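Local coordinates for protein NAD_Gly3P_dh, NAD-dependent glycerol-3-phosphate dehydrogenase (Streptosporangium roseum, PDB 5OCM) that probably reduces imines to amines with NADPH as hydride donor and binds NADP+ in a Rossmann-type domain, at residues A131-S136 against A154-L159; D3-V8 against G26-V31. One frame throughout, in Å; residues are numbered along the deposited sequence.

Contact 1 (A131-S136 against A154-L159)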
loop_
_atom_site.group_PDB
_atom_site.type_symbol
_atom_site.label_atom_id
_atom_site.label_comp_id
_atom_site.label_asym_id
_atom_site.label_seq_id
_atom_site.Cartn_x
_atom_site.Cartn_y
_atom_site.Cartn_z
ATOM N N ALA A 131 -9.656 -14.155 5.061
ATOM C CA ALA A 131 -9.770 -14.155 3.621
ATOM C C ALA A 131 -10.903 -13.287 3.166
ATOM O O ALA A 131 -11.991 -13.392 3.733
ATOM C CB ALA A 131 -9.936 -15.568 3.110
ATOM N N PHE A 132 -10.660 -12.532 2.090
ATOM C CA PHE A 132 -11.642 -11.602 1.527
ATOM C C PHE A 132 -11.986 -12.072 0.113
ATOM O O PHE A 132 -11.085 -12.315 -0.672
ATOM C CB PHE A 132 -10.784 -10.292 1.511
ATOM C CG PHE A 132 -11.455 -9.055 1.043
ATOM C CD1 PHE A 132 -12.795 -8.830 1.266
ATOM C CD2 PHE A 132 -10.685 -8.028 0.478
ATOM C CE1 PHE A 132 -13.373 -7.627 0.878
ATOM C CE2 PHE A 132 -11.261 -6.869 0.040
ATOM C CZ PHE A 132 -12.578 -6.625 0.290
ATOM N N LEU A 133 -13.275 -12.236 -0.193
ATOM C CA LEU A 133 -13.700 -12.665 -1.526
ATOM C C LEU A 133 -14.910 -11.854 -1.939
ATOM O O LEU A 133 -15.799 -11.569 -1.117
ATOM C CB LEU A 133 -14.042 -14.169 -1.548
ATOM C CG LEU A 133 -12.914 -15.148 -1.285
ATOM C CD1 LEU A 133 -12.865 -15.460 0.251
ATOM C CD2 LEU A 133 -13.130 -16.473 -2.008
ATOM N N LEU A 134 -14.967 -11.514 -3.225
ATOM C CA LEU A 134 -16.012 -10.602 -3.758
ATOM C C LEU A 134 -16.837 -11.377 -4.774
ATOM O O LEU A 134 -16.268 -12.094 -5.577
ATOM C CB LEU A 134 -15.366 -9.435 -4.469
ATOM C CG LEU A 134 -14.299 -8.704 -3.701
ATOM C CD1 LEU A 134 -13.720 -7.551 -4.516
ATOM C CD2 LEU A 134 -14.846 -8.181 -2.385
ATOM N N TYR A 135 -18.162 -11.192 -4.737
ATOM C CA TYR A 135 -19.050 -11.924 -5.659
ATOM C C TYR A 135 -19.996 -10.942 -6.332
ATOM O O TYR A 135 -20.468 -9.977 -5.700
ATOM C CB TYR A 135 -19.886 -12.942 -4.880
ATOM C CG TYR A 135 -19.087 -14.085 -4.375
ATOM C CD1 TYR A 135 -18.410 -14.010 -3.163
ATOM C CD2 TYR A 135 -18.919 -15.235 -5.140
ATOM C CE1 TYR A 135 -17.595 -15.043 -2.732
ATOM C CE2 TYR A 135 -18.118 -16.263 -4.736
ATOM C CZ TYR A 135 -17.468 -16.178 -3.503
ATOM O OH TYR A 135 -16.647 -17.161 -3.083
ATOM N N SER A 136 -20.300 -11.234 -7.594
ATOM C CA SER A 136 -21.322 -10.513 -8.322
ATOM C C SER A 136 -22.191 -11.450 -9.060
ATOM O O SER A 136 -21.782 -12.572 -9.431
ATOM C CB SER A 136 -20.683 -9.584 -9.374
ATOM O OG SER A 136 -19.718 -8.795 -8.781
ATOM N N ALA A 154 -14.335 -15.523 5.909
ATOM C CA ALA A 154 -15.374 -14.711 6.552
ATOM C C ALA A 154 -15.562 -13.366 5.879
ATOM O O ALA A 154 -16.577 -12.755 6.051
ATOM C CB ALA A 154 -15.085 -14.495 8.051
ATOM N N GLY A 155 -14.606 -12.917 5.091
ATOM C CA GLY A 155 -14.710 -11.697 4.313
ATOM C C GLY A 155 -15.403 -11.840 2.984
ATOM O O GLY A 155 -15.273 -10.999 2.127
ATOM N N THR A 156 -16.183 -12.895 2.824
ATOM C CA THR A 156 -17.052 -13.080 1.685
ATOM C C THR A 156 -18.079 -11.932 1.614
ATOM O O THR A 156 -18.789 -11.666 2.588
ATOM C CB THR A 156 -17.714 -14.454 1.802
ATOM O OG1 THR A 156 -16.676 -15.442 1.607
ATOM C CG2 THR A 156 -18.815 -14.642 0.794
ATOM N N THR A 157 -18.130 -11.225 0.473
ATOM C CA THR A 157 -18.981 -10.062 0.324
ATOM C C THR A 157 -19.602 -9.970 -1.072
ATOM O O THR A 157 -19.009 -10.389 -2.088
ATOM C CB THR A 157 -18.290 -8.717 0.830
ATOM O OG1 THR A 157 -18.171 -7.734 -0.177
ATOM C CG2 THR A 157 -17.002 -8.902 1.477
ATOM N N TYR A 158 -20.825 -9.450 -1.114
ATOM C CA TYR A 158 -21.591 -9.319 -2.365
ATOM C C TYR A 158 -21.498 -7.916 -2.900
ATOM O O TYR A 158 -21.788 -6.942 -2.167
ATOM C CB TYR A 158 -23.047 -9.659 -2.098
ATOM C CG TYR A 158 -23.967 -9.479 -3.260
ATOM C CD1 TYR A 158 -23.900 -10.321 -4.359
ATOM C CD2 TYR A 158 -24.908 -8.451 -3.298
ATOM C CE1 TYR A 158 -24.749 -10.179 -5.449
ATOM C CE2 TYR A 158 -25.748 -8.296 -4.397
ATOM C CZ TYR A 158 -25.665 -9.154 -5.472
ATOM O OH TYR A 158 -26.486 -8.995 -6.560
ATOM N N LEU A 159 -21.154 -7.767 -4.163
ATOM C CA LEU A 159 -20.954 -6.455 -4.777
ATOM C C LEU A 159 -22.172 -5.960 -5.464
ATOM O O LEU A 159 -22.405 -4.765 -5.448
ATOM C CB LEU A 159 -19.831 -6.449 -5.809
ATOM C CG LEU A 159 -18.427 -6.677 -5.263
ATOM C CD1 LEU A 159 -17.461 -6.777 -6.408
ATOM C CD2 LEU A 159 -17.959 -5.596 -4.329
HETATM O O HOH W 1 -16.219 -17.111 -0.372
#
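Strands 131-136 and 155-159 pair in parallel as the two strands of a beta-alpha-beta unit, with helix 139-149 as the crossover, at one end of the sheet of the nucleotide-binding domain. Their directions differ by 16°, and the hydrogen bonds alternate as a parallel ladder requires: Gly155 N to Ala131 O, a weak one from Leu133 N to Gly155 O, then Thr157 N to Leu133 O (2.8 Å), Tyr135 N to Thr157 O and Leu159 N to Tyr135 O. Three of these acceptors, on Leu133, Tyr135 and Thr157, also receive CA-H contacts, from Thr156, Tyr158 and Leu134. A CB at Gly155 would lie 2.6 Å from Ala131 O, a clash, consistent with a residue lacking CB at this point, where the paired CA atoms of Phe132 and Gly155 come nearest. On the face of Phe132 and Leu134, Leu134 CB touches Leu159 CD1 at 3.9 Å, and Phe204 of the second subunit packs over this patch. Tyr135 can be followed along the other face. Tyr135 CB lies 3.9 Å from Thr157 O; chi1 of -71° sets CG anti to the carbonyl carbon. The ring then turns an edge to that same oxygen, Tyr135 CD1 lying 3.8 Å from Thr157 O, while CE1 meets the methyl CG2 of Thr156 obliquely. At the tip, Tyr135 OH lies 2.7 Å from a water that donates to Thr156 OG1, itself hydrogen-bonded to Gly153 O.

Contact 2 (D3-V8 against G26-V31)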
loop_
_atom_site.group_PDB
_atom_site.type_symbol
_atom_site.label_atom_id
_atom_site.label_comp_id
_atom_site.label_asym_id
_atom_site.label_seq_id
_atom_site.Cartn_x
_atom_site.Cartn_y
_atom_site.Cartn_z
ATOM N N ASP A 3 -22.646 -38.460 -4.309
ATOM C CA ASP A 3 -23.256 -37.088 -4.335
ATOM C C ASP A 3 -22.492 -36.238 -3.312
ATOM O O ASP A 3 -22.238 -36.704 -2.207
ATOM C CB ASP A 3 -24.710 -37.094 -3.899
ATOM C CG ASP A 3 -25.636 -37.777 -4.868
ATOM O OD1 ASP A 3 -25.400 -37.710 -6.091
ATOM O OD2 ASP A 3 -26.644 -38.335 -4.371
ATOM N N THR A 4 -22.116 -35.028 -3.703
ATOM C CA THR A 4 -21.334 -34.172 -2.863
ATOM C C THR A 4 -21.986 -32.802 -2.809
ATOM O O THR A 4 -22.907 -32.528 -3.516
ATOM C CB THR A 4 -19.854 -34.104 -3.339
ATOM O OG1 THR A 4 -19.776 -33.848 -4.749
ATOM C CG2 THR A 4 -19.118 -35.404 -3.066
ATOM N N ASP A 5 -21.492 -31.951 -1.932
ATOM C CA ASP A 5 -22.055 -30.617 -1.707
ATOM C C ASP A 5 -21.466 -29.568 -2.650
ATOM O O ASP A 5 -22.145 -28.620 -3.011
ATOM C CB ASP A 5 -21.780 -30.181 -0.255
ATOM C CG ASP A 5 -22.389 -31.113 0.763
ATOM O OD1 ASP A 5 -23.530 -31.493 0.610
ATOM O OD2 ASP A 5 -21.707 -31.480 1.710
ATOM N N VAL A 6 -20.184 -29.744 -3.011
ATOM C CA VAL A 6 -19.464 -28.769 -3.802
ATOM C C VAL A 6 -18.403 -29.462 -4.650
ATOM O O VAL A 6 -17.804 -30.424 -4.222
ATOM C CB VAL A 6 -18.901 -27.619 -2.904
ATOM C CG1 VAL A 6 -17.913 -28.145 -1.966
ATOM C CG2 VAL A 6 -18.244 -26.540 -3.744
ATOM N N THR A 7 -18.259 -29.010 -5.886
ATOM C CA THR A 7 -17.231 -29.428 -6.837
ATOM C C THR A 7 -16.244 -28.266 -7.082
ATOM O O THR A 7 -16.677 -27.125 -7.226
ATOM C CB THR A 7 -17.862 -29.880 -8.161
ATOM O OG1 THR A 7 -18.541 -31.145 -7.921
ATOM C CG2 THR A 7 -16.807 -30.077 -9.240
ATOM N N VAL A 8 -14.937 -28.577 -7.088
ATOM C CA VAL A 8 -13.926 -27.664 -7.501
ATOM C C VAL A 8 -13.273 -28.204 -8.789
ATOM O O VAL A 8 -12.762 -29.359 -8.822
ATOM C CB VAL A 8 -12.845 -27.438 -6.427
ATOM C CG1 VAL A 8 -11.753 -26.489 -6.939
ATOM C CG2 VAL A 8 -13.497 -26.904 -5.149
ATOM N N GLY A 26 -16.283 -29.341 6.501
ATOM C CA GLY A 26 -17.158 -30.502 6.576
ATOM C C GLY A 26 -17.952 -30.713 5.321
ATOM O O GLY A 26 -18.810 -31.561 5.312
ATOM N N HIS A 27 -17.720 -29.948 4.264
ATOM C CA HIS A 27 -18.512 -30.136 3.025
ATOM C C HIS A 27 -17.998 -31.350 2.238
ATOM O O HIS A 27 -16.792 -31.517 2.050
ATOM C CB HIS A 27 -18.448 -28.907 2.128
ATOM C CG HIS A 27 -18.957 -27.679 2.788
ATOM N ND1 HIS A 27 -20.297 -27.466 3.025
ATOM C CD2 HIS A 27 -18.302 -26.597 3.279
ATOM C CE1 HIS A 27 -20.441 -26.305 3.659
ATOM N NE2 HIS A 27 -19.241 -25.765 3.825
ATOM N N ALA A 28 -18.903 -32.189 1.759
ATOM C CA ALA A 28 -18.535 -33.229 0.818
ATOM C C ALA A 28 -18.086 -32.581 -0.483
ATOM O O ALA A 28 -18.854 -31.804 -1.067
ATOM C CB ALA A 28 -19.693 -34.185 0.581
ATOM N N THR A 29 -16.884 -32.903 -0.908
ATOM C CA THR A 29 -16.220 -32.186 -1.973
ATOM C C THR A 29 -15.705 -33.129 -3.043
ATOM O O THR A 29 -14.937 -34.059 -2.764
ATOM C CB THR A 29 -15.047 -31.330 -1.404
ATOM O OG1 THR A 29 -15.550 -30.490 -0.379
ATOM C CG2 THR A 29 -14.448 -30.506 -2.462
ATOM N N THR A 30 -16.105 -32.876 -4.288
ATOM C CA THR A 30 -15.564 -33.548 -5.463
ATOM C C THR A 30 -14.587 -32.598 -6.178
ATOM O O THR A 30 -14.839 -31.387 -6.293
ATOM C CB THR A 30 -16.667 -33.965 -6.431
ATOM O OG1 THR A 30 -17.511 -34.946 -5.779
ATOM C CG2 THR A 30 -16.125 -34.558 -7.709
ATOM N N VAL A 31 -13.440 -33.120 -6.602
ATOM C CA VAL A 31 -12.449 -32.360 -7.305
ATOM C C VAL A 31 -12.042 -32.950 -8.646
ATOM O O VAL A 31 -12.141 -34.144 -8.868
ATOM C CB VAL A 31 -11.180 -32.166 -6.435
ATOM C CG1 VAL A 31 -11.541 -31.529 -5.089
ATOM C CG2 VAL A 31 -10.455 -33.460 -6.224
#
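Ala28 O is gripped twice from segment 3-8, and the two approaches differ. Val6 N comes to Ala28 O nearly along the C=O axis at 3.1 Å, whereas Asp5 N stands above the carbonyl plane. The Asp5 side chain returns the bond: with chi1 at -60°, CG lies anti to the carbonyl carbon and Asp5 OD2 accepts from Ala28 N at 2.9 Å, met from above the carboxylate plane. Beyond this pair of bonds strands 6-8 and 29-31 run parallel, Thr30 N bonding to Val6 O and Val8 N to Thr30 O. Thr4 and Thr30 cross at about a right angle and join hydroxyl to hydroxyl, Thr4 OG1 to Thr30 OG1 at 2.7 Å. Thr4 makes this bond with OG1 in the crowded position between backbone N and carbonyl carbon (chi1 49°), where Ser60 OG also bonds to it. On the opposite face Val6 and Thr29 lie side by side, Val6 CG1 being 3.7 Å from Thr29 OG1. Thr29 chi1, -55°, sets OG1 beside its own backbone N, from where Thr29 OG1 donates to His27 O at 2.9 Å; Thr29 CG2 sits 3.8 Å from Val6 O. An alanine at Thr29 would probably loosen the chain entering the strand, since it loses the bond to His27 O and the contact with Val6 CG1. Phe22 of helix 13-24 packs against both Val6 and Thr29, so the helix lies on this face, as in the first beta-alpha-beta unit of a Rossmann-type dinucleotide-binding fold.

In the fold
From the N terminus, strand 6-9 leads into helix 13-24, and contact 2 closes that excursion when strand 29-32 returns beside it. The chain then adds strands 48-49, 62-65, 88-91 and 113-120 before contact 1 closes a later beta-alpha-beta excursion through helix 139-149. Each contact spans 17 intervening residues; they lie in series, neither nested nor crossed. Both belong to one mixed sheet, with centres 20 Å apart and nearest atoms about 10 Å apart. Contact 2 ties strands near one end of the sheet, close to Leu11 of the NADP(+) site; contact 1 joins the strand pair at its other end, where the second subunit packs and helix 165-192 follows.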